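Local coordinates for protein HpcH/HpaI aldolase (Desulfitobacterium hafniense, PDB 3QZ6) that belongs to the HpcH/HpaI aldolase/citrate lyase family and folds as a TIM barrel, with eight parallel strands closed into a barrel and helices packed around them, at residues Leu85-Glu90 with Gly122-Asp127; Ala110-Leu115 with Ala134-Glu139; Lys199-Ala204 with Lys211-Ala216. All coordinates share one frame; numbering follows the deposited sequence.

Contact 1: Leu85-Glu90 with Gly122-Asp127; sequences LDIGAE and GSIVTD
The side chains of Asp-86 and Val-125 run alongside each other in the same direction, with their CA atoms 4.6 Å apart. Methyl CG2 of Val-125 rests alongside the carboxylate, 3.6 Å from Asp-86 OD1. The acid itself is held by other partners: OD1 forms a salt bridge with Arg-118 and OD2 takes a hydrogen bond from Gln-82. Each oxygen thus has a partner, which probably limits rotation of the carboxylate against which the valine methyl packs.

The tight part of the contact is where the short 3-10 turn meets the carbonyls at the end of helix 78-87. Ile-124 reaches in with CG1 anti to its backbone N (chi1 -171°) and CD1 carried onward in an extended chain. Ile-124 CD1 comes to 3.3 Å from Ile-87 O. Beside it, Val-125 CA makes a CA-H...O contact of 3.6 Å with Asp-86 O. The two isoleucine side chains barely meet; each also touches helix 52-65.

On the looser side the segments meet through water. Three waters bridge them. One joins Leu-85 O to Val-125 O, the next Asp-86 O to Ile-124 O, and the third Ile-87 O to Asp-127 OD1, 2.8 Å from that carboxylate oxygen. They give partners to three successive carbonyls at the helix end. The other oxygen of Asp-127, OD2, forms a salt bridge with Lys-63. Gly-88, just past the helix, has positive phi (132°), and the chain then runs into strand 91-94. This is a hydrated helix C-terminus covered by a loop, on the outer helical layer of a TIM barrel.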
loop_
_atom_site.group_PDB
_atom_site.type_symbol
_atom_site.label_atom_id
_atom_site.label_comp_id
_atom_site.label_asym_id
_atom_site.label_seq_id
_atom_site.Cartn_x
_atom_site.Cartn_y
_atom_site.Cartn_z
ATOM N N LEU A 85 -0.137 23.977 6.541
ATOM C CA LEU A 85 -0.908 24.199 7.770
ATOM C C LEU A 85 -2.327 24.631 7.427
ATOM O O LEU A 85 -3.291 24.223 8.086
ATOM C CB LEU A 85 -0.254 25.255 8.665
ATOM C CG LEU A 85 1.064 24.859 9.333
ATOM C CD1 LEU A 85 1.604 26.019 10.150
ATOM C CD2 LEU A 85 0.891 23.633 10.230
ATOM N N ASP A 86 -2.460 25.477 6.412
ATOM C CA ASP A 86 -3.785 25.957 6.028
ATOM C C ASP A 86 -4.629 24.784 5.533
ATOM O O ASP A 86 -5.805 24.656 5.874
ATOM C CB ASP A 86 -3.680 27.034 4.945
ATOM C CG ASP A 86 -3.192 28.372 5.501
ATOM O OD1 ASP A 86 -3.242 28.562 6.731
ATOM O OD2 ASP A 86 -2.777 29.234 4.710
ATOM N N ILE A 87 -4.012 23.927 4.732
ATOM C CA ILE A 87 -4.704 22.744 4.204
ATOM C C ILE A 87 -5.154 21.825 5.335
ATOM O O ILE A 87 -6.216 21.210 5.256
ATOM C CB ILE A 87 -3.813 21.992 3.192
ATOM C CG1 ILE A 87 -3.704 22.795 1.887
ATOM C CG2 ILE A 87 -4.364 20.607 2.898
ATOM C CD1 ILE A 87 -2.466 22.383 1.022
ATOM N N GLY A 88 -4.355 21.722 6.396
ATOM C CA GLY A 88 -4.793 20.969 7.561
ATOM C C GLY A 88 -3.822 19.961 8.150
ATOM O O GLY A 88 -4.187 19.191 9.043
ATOM N N ALA A 89 -2.590 19.936 7.657
ATOM C CA ALA A 89 -1.567 19.145 8.326
ATOM C C ALA A 89 -1.426 19.729 9.724
ATOM O O ALA A 89 -1.521 20.946 9.905
ATOM C CB ALA A 89 -0.247 19.238 7.582
ATOM N N GLU A 90 -1.204 18.883 10.720
ATOM C CA GLU A 90 -1.059 19.404 12.084
ATOM C C GLU A 90 0.335 19.962 12.312
ATOM O O GLU A 90 0.591 20.677 13.295
ATOM C CB GLU A 90 -1.371 18.329 13.129
ATOM C CG GLU A 90 -2.835 17.891 13.134
ATOM C CD GLU A 90 -3.226 17.184 14.423
ATOM O OE1 GLU A 90 -2.507 17.345 15.430
ATOM O OE2 GLU A 90 -4.248 16.466 14.435
ATOM N N GLY A 122 -8.983 31.682 5.433
ATOM C CA GLY A 122 -10.306 31.220 5.817
ATOM C C GLY A 122 -10.656 29.891 5.161
ATOM O O GLY A 122 -9.776 29.170 4.676
ATOM N N SER A 123 -11.942 29.566 5.141
ATOM C CA SER A 123 -12.399 28.365 4.459
ATOM C C SER A 123 -11.746 27.104 5.044
ATOM O O SER A 123 -11.988 26.779 6.206
ATOM C CB SER A 123 -12.164 28.512 2.960
ATOM O OG SER A 123 -12.838 29.688 2.495
ATOM N N ILE A 124 -10.921 26.401 4.271
ATOM C CA ILE A 124 -10.343 25.149 4.773
ATOM C C ILE A 124 -9.501 25.369 6.038
ATOM O O ILE A 124 -9.333 24.461 6.852
ATOM C CB ILE A 124 -9.501 24.406 3.695
ATOM C CG1 ILE A 124 -9.107 23.006 4.191
ATOM C CG2 ILE A 124 -8.255 25.208 3.319
ATOM C CD1 ILE A 124 -8.573 22.102 3.068
ATOM N N VAL A 125 -8.995 26.586 6.208
ATOM C CA VAL A 125 -8.140 26.909 7.348
ATOM C C VAL A 125 -8.823 26.551 8.664
ATOM O O VAL A 125 -8.201 26.005 9.580
ATOM C CB VAL A 125 -7.743 28.409 7.336
ATOM C CG1 VAL A 125 -7.060 28.798 8.643
ATOM C CG2 VAL A 125 -6.835 28.702 6.134
ATOM N N THR A 126 -10.117 26.831 8.746
ATOM C CA THR A 126 -10.867 26.548 9.962
ATOM C C THR A 126 -11.752 25.331 9.741
ATOM O O THR A 126 -12.771 25.162 10.412
ATOM C CB THR A 126 -11.759 27.735 10.343
ATOM O OG1 THR A 126 -12.737 27.926 9.320
ATOM C CG2 THR A 126 -10.919 29.013 10.479
ATOM N N ASP A 127 -11.372 24.490 8.781
ATOM C CA ASP A 127 -12.178 23.314 8.438
ATOM C C ASP A 127 -13.601 23.693 8.050
ATOM O O ASP A 127 -14.541 22.945 8.309
ATOM C CB ASP A 127 -12.186 22.306 9.587
ATOM C CG ASP A 127 -10.825 21.670 9.800
ATOM O OD1 ASP A 127 -10.184 21.278 8.797
ATOM O OD2 ASP A 127 -10.385 21.574 10.963
HETATM O O HOH W 1 -5.534 25.747 9.385
HETATM O O HOH W 2 -7.050 23.292 7.932
HETATM O O HOH W 3 -8.480 20.542 6.637
#

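Contact 2: Ala110-Leu115 with Ala134-Glu139; sequences AKYPPL and AEWVQE
The ring of Tyr-112 has Val-137 over one face and the indole of Trp-136 near its hydroxyl end. Methyl CG1 of Val-137 makes a CH-pi contact, 4.1 Å from the centroid of the Tyr-112 ring and 20° off the normal. It is offset toward the rim. Val-137 CB is 3.7 Å from Tyr-112 CD2.

The two aromatic rings meet rim to rim, with planes at 50°, and neither covers a face of the other. Tyr-112 OH lies at the edge of the indole, in its plane, 3.5 Å from Trp-136 CZ3. Trp-136 CG is anti to the backbone N (chi1 -172°), which swings the six-membered ring toward the tyrosine.

A polar tie comes from beyond the segments: Asn-141, at the end of helix 133-141, accepts a hydrogen bond from Tyr-112 N through OD1. The tyrosine side chain also touches Arg-118, Val-120 and Val-125. Thus an aromatic residue just beyond helix 100-110 packs on the flank of helix 133-141. It is an aromatic and aliphatic cluster in the peripheral helix-and-loop layer of a TIM barrel.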
loop_
_atom_site.group_PDB
_atom_site.type_symbol
_atom_site.label_atom_id
_atom_site.label_comp_id
_atom_site.label_asym_id
_atom_site.label_seq_id
_atom_site.Cartn_x
_atom_site.Cartn_y
_atom_site.Cartn_z
ATOM N N ALA A 110 5.081 29.319 11.014
ATOM C CA ALA A 110 4.052 28.365 11.432
ATOM C C ALA A 110 3.068 28.923 12.452
ATOM O O ALA A 110 1.980 28.373 12.627
ATOM C CB ALA A 110 4.709 27.114 11.991
ATOM N N LYS A 111 3.459 29.990 13.143
ATOM C CA LYS A 111 2.643 30.528 14.234
ATOM C C LYS A 111 2.008 31.859 13.855
ATOM O O LYS A 111 2.657 32.708 13.245
ATOM C CB LYS A 111 3.496 30.740 15.496
ATOM C CG LYS A 111 4.039 29.477 16.117
ATOM C CD LYS A 111 2.931 28.629 16.704
ATOM C CE LYS A 111 3.428 27.234 17.050
ATOM N NZ LYS A 111 3.986 27.152 18.411
ATOM N N TYR A 112 0.748 32.041 14.234
ATOM C CA TYR A 112 0.067 33.318 14.071
ATOM C C TYR A 112 0.662 34.351 15.020
ATOM O O TYR A 112 1.224 33.991 16.052
ATOM C CB TYR A 112 -1.417 33.172 14.410
ATOM C CG TYR A 112 -2.195 32.308 13.450
ATOM C CD1 TYR A 112 -2.252 32.623 12.095
ATOM C CD2 TYR A 112 -2.894 31.192 13.897
ATOM C CE1 TYR A 112 -2.979 31.841 11.206
ATOM C CE2 TYR A 112 -3.632 30.400 13.009
ATOM C CZ TYR A 112 -3.663 30.732 11.671
ATOM O OH TYR A 112 -4.394 29.960 10.787
ATOM N N PRO A 113 0.518 35.645 14.696
ATOM C CA PRO A 113 0.979 36.648 15.667
ATOM C C PRO A 113 0.332 36.414 17.038
ATOM O O PRO A 113 -0.804 35.946 17.087
ATOM C CB PRO A 113 0.482 37.964 15.060
ATOM C CG PRO A 113 0.472 37.688 13.563
ATOM C CD PRO A 113 -0.004 36.254 13.462
ATOM N N PRO A 114 1.032 36.746 18.138
ATOM C CA PRO A 114 2.361 37.370 18.186
ATOM C C PRO A 114 3.519 36.366 18.210
ATOM O O PRO A 114 4.675 36.774 18.296
ATOM C CB PRO A 114 2.322 38.138 19.511
ATOM C CG PRO A 114 1.479 37.282 20.386
ATOM C CD PRO A 114 0.436 36.638 19.482
ATOM N N LEU A 115 3.223 35.074 18.133
ATOM C CA LEU A 115 4.276 34.066 18.209
ATOM C C LEU A 115 5.006 33.871 16.878
ATOM O O LEU A 115 6.082 33.274 16.837
ATOM C CB LEU A 115 3.718 32.738 18.716
ATOM C CG LEU A 115 3.164 32.738 20.146
ATOM C CD1 LEU A 115 2.656 31.340 20.545
ATOM C CD2 LEU A 115 4.219 33.233 21.141
ATOM N N ALA A 134 -10.282 35.944 17.469
ATOM C CA ALA A 134 -9.338 36.366 18.491
ATOM C C ALA A 134 -8.915 35.185 19.364
ATOM O O ALA A 134 -7.741 35.041 19.695
ATOM C CB ALA A 134 -9.933 37.509 19.350
ATOM N N GLU A 135 -9.876 34.341 19.726
ATOM C CA GLU A 135 -9.597 33.164 20.543
ATOM C C GLU A 135 -8.975 32.061 19.698
ATOM O O GLU A 135 -8.049 31.371 20.127
ATOM C CB GLU A 135 -10.892 32.631 21.157
ATOM C CG GLU A 135 -11.030 32.852 22.645
ATOM C CD GLU A 135 -11.235 34.307 23.000
ATOM O OE1 GLU A 135 -10.630 34.771 23.992
ATOM O OE2 GLU A 135 -12.006 34.985 22.287
ATOM N N TRP A 136 -9.496 31.892 18.492
ATOM C CA TRP A 136 -9.116 30.755 17.660
ATOM C C TRP A 136 -7.636 30.760 17.282
ATOM O O TRP A 136 -6.986 29.730 17.347
ATOM C CB TRP A 136 -9.994 30.693 16.414
ATOM C CG TRP A 136 -9.802 29.447 15.597
ATOM C CD1 TRP A 136 -10.471 28.257 15.732
ATOM C CD2 TRP A 136 -8.878 29.268 14.517
ATOM N NE1 TRP A 136 -10.024 27.356 14.790
ATOM C CE2 TRP A 136 -9.047 27.950 14.035
ATOM C CE3 TRP A 136 -7.934 30.097 13.903
ATOM C CZ2 TRP A 136 -8.298 27.442 12.979
ATOM C CZ3 TRP A 136 -7.190 29.589 12.851
ATOM C CH2 TRP A 136 -7.378 28.273 12.401
ATOM N N VAL A 137 -7.088 31.912 16.905
ATOM C CA VAL A 137 -5.669 31.948 16.545
ATOM C C VAL A 137 -4.772 31.587 17.734
ATOM O O VAL A 137 -3.737 30.949 17.559
ATOM C CB VAL A 137 -5.231 33.298 15.924
ATOM C CG1 VAL A 137 -5.871 33.482 14.547
ATOM C CG2 VAL A 137 -5.565 34.469 16.860
ATOM N N GLN A 138 -5.178 31.977 18.940
ATOM C CA GLN A 138 -4.393 31.667 20.133
ATOM C C GLN A 138 -4.423 30.186 20.421
ATOM O O GLN A 138 -3.391 29.582 20.720
ATOM C CB GLN A 138 -4.925 32.403 21.366
ATOM C CG GLN A 138 -4.593 33.865 21.425
ATOM C CD GLN A 138 -4.984 34.475 22.766
ATOM O OE1 GLN A 138 -6.054 35.073 22.903
ATOM N NE2 GLN A 138 -4.119 34.312 23.767
ATOM N N GLU A 139 -5.616 29.602 20.359
ATOM C CA GLU A 139 -5.755 28.168 20.583
ATOM C C GLU A 139 -5.032 27.352 19.514
ATOM O O GLU A 139 -4.383 26.361 19.824
ATOM C CB GLU A 139 -7.224 27.763 20.655
ATOM C CG GLU A 139 -7.969 28.430 21.799
ATOM C CD GLU A 139 -9.359 27.863 21.994
ATOM O OE1 GLU A 139 -9.621 26.750 21.485
ATOM O OE2 GLU A 139 -10.186 28.529 22.657
#

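Contact 3: Lys199-Ala204 with Lys211-Ala216; sequences KVYRAA and KGFFTA
Tyr-201 lays one face of its ring over the aliphatic chain of Lys-211. Methylene CD of Lys-211 sits 3.9 Å from the centroid of the Tyr-201 ring, 24° off its normal, in a CH-pi contact. CG and CB of the lysine continue along the ring past CD1 and CE1. A bend at chi3 (-63°) turns the lysine chain beyond CD, and NZ forms a salt bridge with Asp-205 and a hydrogen bond with Arg-228 O. The ammonium thus has polar partners while the methylenes pack on the ring. On the helix side, Ala-204 CB adds a second apolar surface, 3.7 Å from Lys-211 CG.

The far end of the tyrosine is polar. Tyr-201 OH donates to Gly-212 O at 2.6 Å. The carbonyl oxygen lies at the ring edge, but the hydroxyl stands 56° above the carbonyl plane. Tyr-201 OH also comes 3.4 Å from Phe-213 CB, and the Phe-213 ring meets it edge-on. The one side chain packs on Lys-211 by its ring face and bonds to the strand backbone through its hydroxyl.

The helical segment 199-204 runs roughly antiparallel to strand residues 211-215, as expected for the helix of a beta-alpha-beta crossover. Strand 210-215 bonds to strand 232-237 through Met-232, Leu-234 and Ser-236. Ala-204 also touches strand 170-173 and helix 159-163, while Tyr-201 and Phe-213 reach Ala-225 on helix 223-227.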
loop_
_atom_site.group_PDB
_atom_site.type_symbol
_atom_site.label_atom_id
_atom_site.label_comp_id
_atom_site.label_asym_id
_atom_site.label_seq_id
_atom_site.Cartn_x
_atom_site.Cartn_y
_atom_site.Cartn_z
ATOM N N LYS A 199 22.862 11.765 23.773
ATOM C CA LYS A 199 23.216 13.172 23.938
ATOM C C LYS A 199 22.022 14.049 23.617
ATOM O O LYS A 199 21.739 15.011 24.321
ATOM C CB LYS A 199 24.393 13.565 23.045
ATOM C CG LYS A 199 25.750 13.135 23.568
ATOM C CD LYS A 199 26.859 13.510 22.595
ATOM C CE LYS A 199 28.209 13.012 23.091
ATOM N NZ LYS A 199 29.272 13.202 22.074
ATOM N N VAL A 200 21.314 13.719 22.546
ATOM C CA VAL A 200 20.170 14.527 22.157
ATOM C C VAL A 200 19.034 14.401 23.170
ATOM O O VAL A 200 18.386 15.388 23.516
ATOM C CB VAL A 200 19.666 14.159 20.745
ATOM C CG1 VAL A 200 18.332 14.873 20.461
ATOM C CG2 VAL A 200 20.729 14.523 19.713
ATOM N N TYR A 201 18.792 13.189 23.650
ATOM C CA TYR A 201 17.740 12.985 24.643
ATOM C C TYR A 201 18.011 13.779 25.939
ATOM O O TYR A 201 17.101 14.363 26.531
ATOM C CB TYR A 201 17.566 11.494 24.945
ATOM C CG TYR A 201 16.656 10.759 23.969
ATOM C CD1 TYR A 201 16.170 11.376 22.825
ATOM C CD2 TYR A 201 16.271 9.450 24.216
ATOM C CE1 TYR A 201 15.324 10.696 21.942
ATOM C CE2 TYR A 201 15.441 8.761 23.347
ATOM C CZ TYR A 201 14.973 9.386 22.211
ATOM O OH TYR A 201 14.137 8.686 21.371
ATOM N N ARG A 202 19.263 13.815 26.373
ATOM C CA ARG A 202 19.597 14.610 27.560
ATOM C C ARG A 202 19.295 16.091 27.341
ATOM O O ARG A 202 18.781 16.763 28.234
ATOM C CB ARG A 202 21.057 14.417 27.954
ATOM C CG ARG A 202 21.334 13.075 28.599
ATOM C CD ARG A 202 22.797 12.957 28.972
ATOM N NE ARG A 202 23.359 11.711 28.478
ATOM C CZ ARG A 202 24.418 11.646 27.687
ATOM N NH1 ARG A 202 25.028 12.759 27.327
ATOM N NH2 ARG A 202 24.869 10.472 27.265
ATOM N N ALA A 203 19.597 16.598 26.148
ATOM C CA ALA A 203 19.278 17.988 25.837
ATOM C C ALA A 203 17.770 18.211 25.776
ATOM O O ALA A 203 17.259 19.236 26.239
ATOM C CB ALA A 203 19.945 18.422 24.530
ATOM N N ALA A 204 17.047 17.257 25.197
ATOM C CA ALA A 204 15.596 17.360 25.144
ATOM C C ALA A 204 15.021 17.470 26.564
ATOM O O ALA A 204 14.123 18.275 26.830
ATOM C CB ALA A 204 15.001 16.154 24.405
ATOM N N LYS A 211 10.592 13.685 23.268
ATOM C CA LYS A 211 11.551 12.796 22.637
ATOM C C LYS A 211 10.858 11.866 21.637
ATOM O O LYS A 211 9.817 11.286 21.938
ATOM C CB LYS A 211 12.306 12.008 23.715
ATOM C CG LYS A 211 13.278 12.891 24.510
ATOM C CD LYS A 211 13.882 12.182 25.719
ATOM C CE LYS A 211 12.814 11.812 26.737
ATOM N NZ LYS A 211 13.418 11.633 28.093
ATOM N N GLY A 212 11.423 11.760 20.438
ATOM C CA GLY A 212 10.865 10.899 19.406
ATOM C C GLY A 212 11.902 9.875 18.997
ATOM O O GLY A 212 13.076 10.009 19.340
ATOM N N PHE A 213 11.477 8.831 18.297
ATOM C CA PHE A 213 12.420 7.828 17.813
ATOM C C PHE A 213 11.875 7.138 16.575
ATOM O O PHE A 213 10.699 6.787 16.522
ATOM C CB PHE A 213 12.698 6.785 18.890
ATOM C CG PHE A 213 13.876 5.893 18.583
ATOM C CD1 PHE A 213 15.163 6.294 18.905
ATOM C CD2 PHE A 213 13.693 4.654 17.988
ATOM C CE1 PHE A 213 16.257 5.475 18.631
ATOM C CE2 PHE A 213 14.781 3.828 17.709
ATOM C CZ PHE A 213 16.066 4.241 18.038
ATOM N N PHE A 214 12.736 6.945 15.585
ATOM C CA PHE A 214 12.366 6.204 14.392
ATOM C C PHE A 214 13.081 4.875 14.304
ATOM O O PHE A 214 14.307 4.817 14.398
ATOM C CB PHE A 214 12.698 6.993 13.130
ATOM C CG PHE A 214 12.470 6.211 11.859
ATOM C CD1 PHE A 214 11.180 5.910 11.437
ATOM C CD2 PHE A 214 13.543 5.757 11.101
ATOM C CE1 PHE A 214 10.962 5.187 10.256
ATOM C CE2 PHE A 214 13.335 5.032 9.932
ATOM C CZ PHE A 214 12.037 4.749 9.504
ATOM N N THR A 215 12.319 3.811 14.089
ATOM C CA THR A 215 12.929 2.532 13.762
ATOM C C THR A 215 12.343 2.013 12.452
ATOM O O THR A 215 11.127 2.054 12.235
ATOM C CB THR A 215 12.824 1.520 14.917
ATOM O OG1 THR A 215 13.681 0.406 14.646
ATOM C CG2 THR A 215 11.399 1.048 15.096
ATOM N N ALA A 216 13.223 1.567 11.564
ATOM C CA ALA A 216 12.866 1.368 10.163
ATOM C C ALA A 216 12.216 0.032 9.876
ATOM O O ALA A 216 11.436 -0.097 8.926
ATOM C CB ALA A 216 14.093 1.554 9.270
#

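How the contacts relate
Contact 3 is the buried one and joins a barrel strand to the helix before it. Contacts 1 and 2 are partly buried and lie farther out, among helices and loops. Their centres are about 14 Å apart and their segments alternate along the chain. Segments 110-115 and 122-127 both belong to the long connection between helices 100-110 and 133-141. The two contacts meet where Val-125 CG1 packs 3.6 Å from Tyr-112 OH. Contact 3 lies about 29 and 28 Å from contacts 1 and 2, centre to centre. Contact 1 combines methyl packing on helix-end carbonyls with three water bridges, one to a carboxylate. Contact 2 relies on aromatic and aliphatic packing, contact 3 on ring packing plus one direct hydrogen bond.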